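Local structure of cephalosporin acylase (Bacillus halodurans, 2NLZ) at residues R90-L95 against G237-E242; S94-A99 against L411-R416; L109-V114 against R397-S402. The protein is a gamma-glutamyltranspeptidase-family N-terminal nucleophile hydrolase that probably cleaves amide bonds in cephalosporin-type or gamma-glutamyl substrates. The protein carries 1 engineered substitution. All coordinates share one frame; numbering follows the deposited sequence.

Contact 1: R90-L95 against G237-E242; sequences RAPMSL and GYLTKE
Two neighbours meet the ring of Tyr238 in different ways. Leu95 crosses the ring at about a right angle and lies over one face. Its CD2 stands 4.2 Å above the Tyr238 ring plane, offset toward the rim. Leu95 CG is 4.0 Å from Tyr238 CG. Ser94 comes in from the edge instead, with CB in the plane of the ring and 4.0 Å from Tyr238 CD1. Tyr238 takes this pose with CG anti to its carbonyl carbon (chi1 -65°).

The three residues Pro92, Ser94 and Leu95 reach the tyrosine together because they belong to one type I beta turn, Pro92 to Leu95. Its backbone bond runs from Leu95 N to Pro92 O at 3.1 Å. The turn lies in the loop before helix 97-101. It packs against the lead-in to helix 241-245, where Thr240 is the N-cap and its OG1 bonds to Asp243 N. Asp243 also accepts a hydrogen bond from Met93 N, which ties the turn to that helix start.

Pro92 covers the base of the aromatic side chain, CB to Tyr238 CB at 3.7 Å. The same proline crosses Leu239 at about a right angle, with CG 3.9 Å from Leu239 CD2. Leu239 also packs on Ile228 and Phe232 of helix 223-234.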
loop_
_atom_site.group_PDB
_atom_site.type_symbol
_atom_site.label_atom_id
_atom_site.label_comp_id
_atom_site.label_asym_id
_atom_site.label_seq_id
_atom_site.Cartn_x
_atom_site.Cartn_y
_atom_site.Cartn_z
ATOM N N ARG D 90 -8.985 45.592 13.026
ATOM C CA ARG D 90 -9.525 46.274 11.858
ATOM C C ARG D 90 -8.439 47.002 11.057
ATOM O O ARG D 90 -7.296 47.112 11.511
ATOM C CB ARG D 90 -10.695 47.193 12.252
ATOM C CG ARG D 90 -10.451 48.116 13.455
ATOM C CD ARG D 90 -11.679 48.193 14.368
ATOM N NE ARG D 90 -12.934 47.964 13.656
ATOM C CZ ARG D 90 -14.044 47.451 14.192
ATOM N NH1 ARG D 90 -15.118 47.284 13.435
ATOM N NH2 ARG D 90 -14.092 47.092 15.469
ATOM N N ALA D 91 -8.808 47.464 9.860
ATOM C CA ALA D 91 -7.907 48.171 8.956
ATOM C C ALA D 91 -7.611 49.549 9.497
ATOM O O ALA D 91 -8.457 50.136 10.174
ATOM C CB ALA D 91 -8.537 48.291 7.582
ATOM N N PRO D 92 -6.407 50.075 9.206
ATOM C CA PRO D 92 -6.045 51.441 9.589
ATOM C C PRO D 92 -7.056 52.471 9.108
ATOM O O PRO D 92 -7.647 52.310 8.036
ATOM C CB PRO D 92 -4.708 51.659 8.884
ATOM C CG PRO D 92 -4.132 50.314 8.777
ATOM C CD PRO D 92 -5.295 49.397 8.518
ATOM N N MET D 93 -7.244 53.523 9.900
ATOM C CA MET D 93 -8.289 54.502 9.633
ATOM C C MET D 93 -7.938 55.394 8.443
ATOM O O MET D 93 -8.812 56.027 7.844
ATOM C CB MET D 93 -8.571 55.334 10.882
ATOM C CG MET D 93 -10.002 55.835 10.982
ATOM S SD MET D 93 -11.208 54.509 11.163
ATOM C CE MET D 93 -10.977 54.060 12.890
ATOM N N SER D 94 -6.657 55.427 8.096
ATOM C CA SER D 94 -6.210 56.150 6.908
ATOM C C SER D 94 -6.159 55.277 5.637
ATOM O O SER D 94 -5.882 55.780 4.546
ATOM C CB SER D 94 -4.858 56.827 7.171
ATOM O OG SER D 94 -3.920 55.918 7.725
ATOM N N LEU D 95 -6.436 53.980 5.779
ATOM C CA LEU D 95 -6.391 53.046 4.648
ATOM C C LEU D 95 -7.738 52.995 3.933
ATOM O O LEU D 95 -8.664 52.315 4.376
ATOM C CB LEU D 95 -6.001 51.642 5.115
ATOM C CG LEU D 95 -4.990 50.786 4.334
ATOM C CD1 LEU D 95 -5.186 49.308 4.656
ATOM C CD2 LEU D 95 -5.019 51.013 2.831
ATOM N N GLY D 237 3.490 54.053 6.191
ATOM C CA GLY D 237 2.419 53.118 6.523
ATOM C C GLY D 237 1.132 53.836 6.877
ATOM O O GLY D 237 1.094 55.064 6.923
ATOM N N TYR D 238 0.075 53.069 7.127
ATOM C CA TYR D 238 -1.223 53.650 7.466
ATOM C C TYR D 238 -1.577 53.385 8.926
ATOM O O TYR D 238 -2.486 54.015 9.484
ATOM C CB TYR D 238 -2.316 53.120 6.529
ATOM C CG TYR D 238 -2.135 53.547 5.088
ATOM C CD1 TYR D 238 -2.653 54.752 4.625
ATOM C CD2 TYR D 238 -1.438 52.745 4.191
ATOM C CE1 TYR D 238 -2.479 55.145 3.308
ATOM C CE2 TYR D 238 -1.256 53.127 2.872
ATOM C CZ TYR D 238 -1.779 54.327 2.434
ATOM O OH TYR D 238 -1.595 54.706 1.116
ATOM N N LEU D 239 -0.836 52.466 9.537
ATOM C CA LEU D 239 -1.040 52.070 10.920
ATOM C C LEU D 239 -0.581 53.149 11.910
ATOM O O LEU D 239 0.586 53.542 11.917
ATOM C CB LEU D 239 -0.284 50.767 11.165
ATOM C CG LEU D 239 -0.914 49.679 12.035
ATOM C CD1 LEU D 239 -0.191 49.522 13.347
ATOM C CD2 LEU D 239 -2.373 49.957 12.263
ATOM N N THR D 240 -1.503 53.630 12.742
ATOM C CA THR D 240 -1.189 54.689 13.699
ATOM C C THR D 240 -1.348 54.225 15.143
ATOM O O THR D 240 -1.863 53.128 15.393
ATOM C CB THR D 240 -2.078 55.934 13.488
ATOM O OG1 THR D 240 -3.446 55.604 13.765
ATOM C CG2 THR D 240 -1.950 56.470 12.060
ATOM N N LYS D 241 -0.899 55.069 16.080
ATOM C CA LYS D 241 -1.118 54.884 17.514
ATOM C C LYS D 241 -2.591 54.678 17.784
ATOM O O LYS D 241 -2.973 53.741 18.483
ATOM C CB LYS D 241 -0.701 56.133 18.284
ATOM C CG LYS D 241 0.756 56.266 18.626
ATOM C CD LYS D 241 0.983 57.604 19.316
ATOM C CE LYS D 241 2.414 58.090 19.159
ATOM N NZ LYS D 241 2.554 59.521 19.555
ATOM N N GLU D 242 -3.407 55.569 17.218
ATOM C CA GLU D 242 -4.840 55.636 17.500
ATOM C C GLU D 242 -5.615 54.444 16.954
ATOM O O GLU D 242 -6.676 54.098 17.482
ATOM C CB GLU D 242 -5.430 56.951 16.983
ATOM C CG GLU D 242 -5.011 58.168 17.792
ATOM C CD GLU D 242 -4.623 59.343 16.912
ATOM O OE1 GLU D 242 -5.528 60.036 16.398
ATOM O OE2 GLU D 242 -3.407 59.574 16.736
#

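Contact 2: S94-A99 against L411-R416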
loop_
_atom_site.group_PDB
_atom_site.type_symbol
_atom_site.label_atom_id
_atom_site.label_comp_id
_atom_site.label_asym_id
_atom_site.label_seq_id
_atom_site.Cartn_x
_atom_site.Cartn_y
_atom_site.Cartn_z
ATOM N N SER D 94 -6.657 55.427 8.096
ATOM C CA SER D 94 -6.210 56.150 6.908
ATOM C C SER D 94 -6.159 55.277 5.637
ATOM O O SER D 94 -5.882 55.780 4.546
ATOM C CB SER D 94 -4.858 56.827 7.171
ATOM O OG SER D 94 -3.920 55.918 7.725
ATOM N N LEU D 95 -6.436 53.980 5.779
ATOM C CA LEU D 95 -6.391 53.046 4.648
ATOM C C LEU D 95 -7.738 52.995 3.933
ATOM O O LEU D 95 -8.664 52.315 4.376
ATOM C CB LEU D 95 -6.001 51.642 5.115
ATOM C CG LEU D 95 -4.990 50.786 4.334
ATOM C CD1 LEU D 95 -5.186 49.308 4.656
ATOM C CD2 LEU D 95 -5.019 51.013 2.831
ATOM N N THR D 96 -7.836 53.722 2.826
ATOM C CA THR D 96 -9.057 53.755 2.035
ATOM C C THR D 96 -8.802 53.151 0.667
ATOM O O THR D 96 -7.654 52.946 0.273
ATOM C CB THR D 96 -9.607 55.191 1.858
ATOM O OG1 THR D 96 -8.622 56.021 1.227
ATOM C CG2 THR D 96 -10.004 55.799 3.201
ATOM N N MET D 97 -9.888 52.879 -0.051
ATOM C CA MET D 97 -9.831 52.272 -1.371
ATOM C C MET D 97 -9.166 53.198 -2.374
ATOM O O MET D 97 -8.380 52.748 -3.201
ATOM C CB MET D 97 -11.237 51.936 -1.848
ATOM C CG MET D 97 -11.369 50.579 -2.487
ATOM S SD MET D 97 -13.069 50.232 -3.012
ATOM C CE MET D 97 -14.035 50.747 -1.591
ATOM N N GLU D 98 -9.481 54.492 -2.292
ATOM C CA GLU D 98 -8.940 55.480 -3.232
ATOM C C GLU D 98 -7.518 55.933 -2.908
ATOM O O GLU D 98 -6.823 56.463 -3.776
ATOM C CB GLU D 98 -9.871 56.693 -3.408
ATOM C CG GLU D 98 -10.458 57.275 -2.126
ATOM C CD GLU D 98 -11.856 56.753 -1.829
ATOM O OE1 GLU D 98 -12.583 56.383 -2.780
ATOM O OE2 GLU D 98 -12.232 56.724 -0.639
ATOM N N ALA D 99 -7.089 55.729 -1.665
ATOM C CA ALA D 99 -5.714 56.032 -1.282
ATOM C C ALA D 99 -4.754 55.005 -1.877
ATOM O O ALA D 99 -3.655 55.350 -2.320
ATOM C CB ALA D 99 -5.579 56.076 0.226
ATOM N N LEU D 411 -12.415 47.158 0.756
ATOM C CA LEU D 411 -11.572 47.845 1.731
ATOM C C LEU D 411 -12.220 49.135 2.198
ATOM O O LEU D 411 -12.577 49.995 1.394
ATOM C CB LEU D 411 -10.188 48.133 1.148
ATOM C CG LEU D 411 -9.211 49.029 1.911
ATOM C CD1 LEU D 411 -8.870 48.470 3.276
ATOM C CD2 LEU D 411 -7.944 49.210 1.092
ATOM N N LYS D 412 -12.371 49.245 3.509
ATOM C CA LYS D 412 -12.917 50.425 4.149
ATOM C C LYS D 412 -12.046 50.697 5.372
ATOM O O LYS D 412 -11.543 49.755 5.988
ATOM C CB LYS D 412 -14.358 50.153 4.580
ATOM C CG LYS D 412 -15.334 51.292 4.336
ATOM C CD LYS D 412 -16.096 51.106 3.027
ATOM C CE LYS D 412 -17.271 52.066 2.943
ATOM N NZ LYS D 412 -18.210 51.702 1.855
ATOM N N PRO D 413 -11.829 51.979 5.715
ATOM C CA PRO D 413 -11.076 52.286 6.929
ATOM C C PRO D 413 -11.821 51.814 8.163
ATOM O O PRO D 413 -13.029 52.005 8.252
ATOM C CB PRO D 413 -10.993 53.816 6.918
ATOM C CG PRO D 413 -12.096 54.266 6.028
ATOM C CD PRO D 413 -12.232 53.198 4.994
ATOM N N GLY D 414 -11.108 51.168 9.083
ATOM C CA GLY D 414 -11.691 50.722 10.346
ATOM C C GLY D 414 -12.578 49.505 10.227
ATOM O O GLY D 414 -13.329 49.186 11.140
ATOM N N LYS D 415 -12.487 48.827 9.092
ATOM C CA LYS D 415 -13.263 47.623 8.842
ATOM C C LYS D 415 -12.340 46.418 8.992
ATOM O O LYS D 415 -11.166 46.498 8.643
ATOM C CB LYS D 415 -13.836 47.692 7.429
ATOM C CG LYS D 415 -14.566 46.448 6.952
ATOM C CD LYS D 415 -14.902 46.565 5.473
ATOM C CE LYS D 415 -15.917 45.531 5.053
ATOM N NZ LYS D 415 -16.155 45.562 3.601
ATOM N N ARG D 416 -12.840 45.308 9.526
ATOM C CA ARG D 416 -12.038 44.084 9.511
ATOM C C ARG D 416 -12.514 43.126 8.417
ATOM O O ARG D 416 -13.714 43.044 8.129
ATOM C CB ARG D 416 -11.979 43.423 10.889
ATOM C CG ARG D 416 -13.321 43.212 11.501
ATOM C CD ARG D 416 -13.360 43.705 12.929
ATOM N NE ARG D 416 -14.734 43.666 13.419
ATOM C CZ ARG D 416 -15.143 42.928 14.445
ATOM N NH1 ARG D 416 -14.277 42.172 15.114
ATOM N NH2 ARG D 416 -16.416 42.950 14.811
#
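A helix N-cap meets a type II beta turn here. Thr96 caps the start of helix 97-101, and residues Lys412 to Lys415 form the turn in the loop before strand 424-428. The contact is mainly van der Waals packing, with no hydrogen bond between the two segments.

The apolar part centres on Leu411, which loses the largest area of any residue in the contact. Its CG is anti to the backbone N (chi1 171°), and its side chain crosses that of Leu95 at about a right angle. The two branches pair off: Leu411 CD2 lies 3.9 Å from Leu95 CD2, and Leu411 CD1 lies 4.0 Å from Leu95 CD1. Pro413 packs separately, on Thr96: its CG touches Thr96 CG2 at 3.8 Å, and the two side chains cross obliquely.

Carbon atoms also rest on backbone carbonyls. Leu411 CD2 is 3.8 Å from Thr96 O. Pro413 CD is 3.7 Å from Leu95 O, and the proline N beside it has no hydrogen to offer that oxygen.

The polar bonds lie within each segment or lead away from the contact. Thr96 OG1 stands between its backbone N and carbonyl carbon (chi1 58°) and accepts from Ala99 N at 3.3 Å. This rotation turns CG2 to the proline. In the turn, Lys415 N makes a weak bond to Lys412 O, and Gly414 supplies the positive phi of the third turn position. Gly414 O accepts from Arg90 NE, and Arg416 forms a salt bridge with Glu317.

Met97 adds the last touch. Its chain bends at chi3 (-46°), and the terminal CE lies 3.4 Å from Leu411 O.

Contact 3: L109-V114 against R397-S402; sequences LPPYGV and RGHNFS
A short 3-10 segment, 397-400, packs against the proline-containing loop 109-114, which leads on to helix 122-133. The buried part is formed by Leu109. Its CG stands between the backbone N and the carbonyl carbon (chi1 57°), and both methyl branches settle on the carbonyl of Gly398. Leu109 CD2 is 3.4 Å from Gly398 O, and CD1 is 3.7 Å from the same oxygen. Leu109 CD2 also reaches Phe401 CB at 4.1 Å. An alanine at Leu109 would remove both branches and would probably loosen the packing over Gly398 and Phe401.

The other part is looser and lies nearer the solvent, since Pro111 and His399 are both partly exposed. Here Pro111 and His399 lie side by side and point the same way, with Pro111 CB 4.0 Å from His399 CE1. His399 CG is anti to the backbone N (chi1 -178°), which brings ND1 to the loop. His399 ND1 donates a weak, bent hydrogen bond to Leu109 O at 3.0 Å (120° at the hydrogen). Pro110 O lies at the ring edge, near its plane. Pro111 O accepts a further bond from Asn396 ND2. Under the leucine, Gly398 O is held within its own segment by Phe401 N, at 3.2 Å.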
loop_
_atom_site.group_PDB
_atom_site.type_symbol
_atom_site.label_atom_id
_atom_site.label_comp_id
_atom_site.label_asym_id
_atom_site.label_seq_id
_atom_site.Cartn_x
_atom_site.Cartn_y
_atom_site.Cartn_z
ATOM N N LEU D 109 -4.512 44.698 -3.177
ATOM C CA LEU D 109 -3.376 45.371 -2.544
ATOM C C LEU D 109 -2.186 44.404 -2.355
ATOM O O LEU D 109 -2.384 43.186 -2.339
ATOM C CB LEU D 109 -3.789 46.093 -1.249
ATOM C CG LEU D 109 -4.459 45.425 -0.054
ATOM C CD1 LEU D 109 -4.202 46.277 1.170
ATOM C CD2 LEU D 109 -5.952 45.277 -0.274
ATOM N N PRO D 110 -0.949 44.938 -2.235
ATOM C CA PRO D 110 0.241 44.087 -2.271
ATOM C C PRO D 110 0.310 43.121 -1.098
ATOM O O PRO D 110 -0.186 43.428 -0.019
ATOM C CB PRO D 110 1.395 45.090 -2.184
ATOM C CG PRO D 110 0.813 46.255 -1.492
ATOM C CD PRO D 110 -0.582 46.350 -2.027
ATOM N N PRO D 111 0.901 41.943 -1.314
ATOM C CA PRO D 111 1.032 40.978 -0.228
ATOM C C PRO D 111 2.012 41.416 0.874
ATOM O O PRO D 111 1.880 40.998 2.026
ATOM C CB PRO D 111 1.531 39.716 -0.937
ATOM C CG PRO D 111 2.140 40.190 -2.206
ATOM C CD PRO D 111 1.440 41.444 -2.592
ATOM N N TYR D 112 2.971 42.269 0.525
ATOM C CA TYR D 112 4.061 42.601 1.434
ATOM C C TYR D 112 4.275 44.104 1.626
ATOM O O TYR D 112 3.843 44.915 0.803
ATOM C CB TYR D 112 5.343 41.916 0.957
ATOM C CG TYR D 112 5.174 40.419 0.809
ATOM C CD1 TYR D 112 5.270 39.804 -0.432
ATOM C CD2 TYR D 112 4.877 39.616 1.917
ATOM C CE1 TYR D 112 5.098 38.422 -0.568
ATOM C CE2 TYR D 112 4.710 38.239 1.794
ATOM C CZ TYR D 112 4.820 37.647 0.551
ATOM O OH TYR D 112 4.650 36.285 0.440
ATOM N N GLY D 113 4.938 44.473 2.717
ATOM C CA GLY D 113 5.160 45.880 3.016
ATOM C C GLY D 113 4.189 46.427 4.039
ATOM O O GLY D 113 3.503 45.677 4.721
ATOM N N VAL D 114 4.127 47.744 4.146
ATOM C CA VAL D 114 3.374 48.373 5.218
ATOM C C VAL D 114 1.902 48.482 4.879
ATOM O O VAL D 114 1.065 48.734 5.762
ATOM C CB VAL D 114 3.925 49.770 5.554
ATOM C CG1 VAL D 114 5.193 49.648 6.374
ATOM C CG2 VAL D 114 4.182 50.572 4.285
ATOM N N ARG D 397 -2.815 40.554 6.908
ATOM C CA ARG D 397 -4.256 40.246 6.810
ATOM C C ARG D 397 -5.088 41.130 5.880
ATOM O O ARG D 397 -6.035 40.649 5.278
ATOM C CB ARG D 397 -4.882 40.225 8.205
ATOM C CG ARG D 397 -6.327 39.766 8.246
ATOM C CD ARG D 397 -6.536 38.414 7.586
ATOM N NE ARG D 397 -5.734 37.364 8.199
ATOM C CZ ARG D 397 -5.874 36.076 7.914
ATOM N NH1 ARG D 397 -6.791 35.684 7.028
ATOM N NH2 ARG D 397 -5.104 35.179 8.523
ATOM N N GLY D 398 -4.723 42.401 5.745
ATOM C CA GLY D 398 -5.419 43.328 4.853
ATOM C C GLY D 398 -5.387 42.960 3.380
ATOM O O GLY D 398 -6.153 43.505 2.581
ATOM N N HIS D 399 -4.508 42.024 3.021
ATOM C CA HIS D 399 -4.437 41.484 1.665
ATOM C C HIS D 399 -5.742 40.784 1.238
ATOM O O HIS D 399 -6.010 40.650 0.042
ATOM C CB HIS D 399 -3.245 40.536 1.549
ATOM C CG HIS D 399 -3.055 39.950 0.184
ATOM N ND1 HIS D 399 -2.367 40.604 -0.814
ATOM C CD2 HIS D 399 -3.451 38.766 -0.341
ATOM C CE1 HIS D 399 -2.347 39.848 -1.897
ATOM N NE2 HIS D 399 -2.999 38.730 -1.637
ATOM N N ASN D 400 -6.548 40.370 2.218
ATOM C CA ASN D 400 -7.839 39.712 1.978
ATOM C C ASN D 400 -8.943 40.648 1.475
ATOM O O ASN D 400 -9.945 40.192 0.915
ATOM C CB ASN D 400 -8.323 38.995 3.248
ATOM C CG ASN D 400 -7.862 37.550 3.328
ATOM O OD1 ASN D 400 -8.054 36.769 2.392
ATOM N ND2 ASN D 400 -7.261 37.184 4.457
ATOM N N PHE D 401 -8.761 41.949 1.691
ATOM C CA PHE D 401 -9.735 42.953 1.276
ATOM C C PHE D 401 -9.844 43.022 -0.241
ATOM O O PHE D 401 -8.848 42.882 -0.950
ATOM C CB PHE D 401 -9.333 44.339 1.790
ATOM C CG PHE D 401 -9.725 44.617 3.224
ATOM C CD1 PHE D 401 -11.061 44.717 3.593
ATOM C CD2 PHE D 401 -8.748 44.835 4.193
ATOM C CE1 PHE D 401 -11.421 44.995 4.900
ATOM C CE2 PHE D 401 -9.097 45.117 5.507
ATOM C CZ PHE D 401 -10.438 45.194 5.862
ATOM N N SER D 402 -11.058 43.253 -0.729
ATOM C CA SER D 402 -11.293 43.444 -2.154
ATOM C C SER D 402 -11.190 44.923 -2.492
ATOM O O SER D 402 -11.536 45.778 -1.680
ATOM C CB SER D 402 -12.679 42.916 -2.539
ATOM O OG SER D 402 -12.880 42.940 -3.945
#

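The three contacts lie on the same side of the chain's centre. The centres of contacts 1 and 2 are about 9 Å apart, those of 2 and 3 about 11 Å, and those of 1 and 3 about 13 Å. Contacts 1 and 2 share Ser94 and Leu95, at the approach to helix 97-101. Contacts 2 and 3 both use the loop between strands 392-393 and 424-428. Phe401 packs on Ala91, Leu411 and Lys415, so it touches residues of all three. Along the chain the order is 90-95, 94-99, 109-114, 237-242, 397-402 and 411-416. Early, middle and late parts of the gamma-glutamyltranspeptidase-family region are thus joined in one loop-rich cluster.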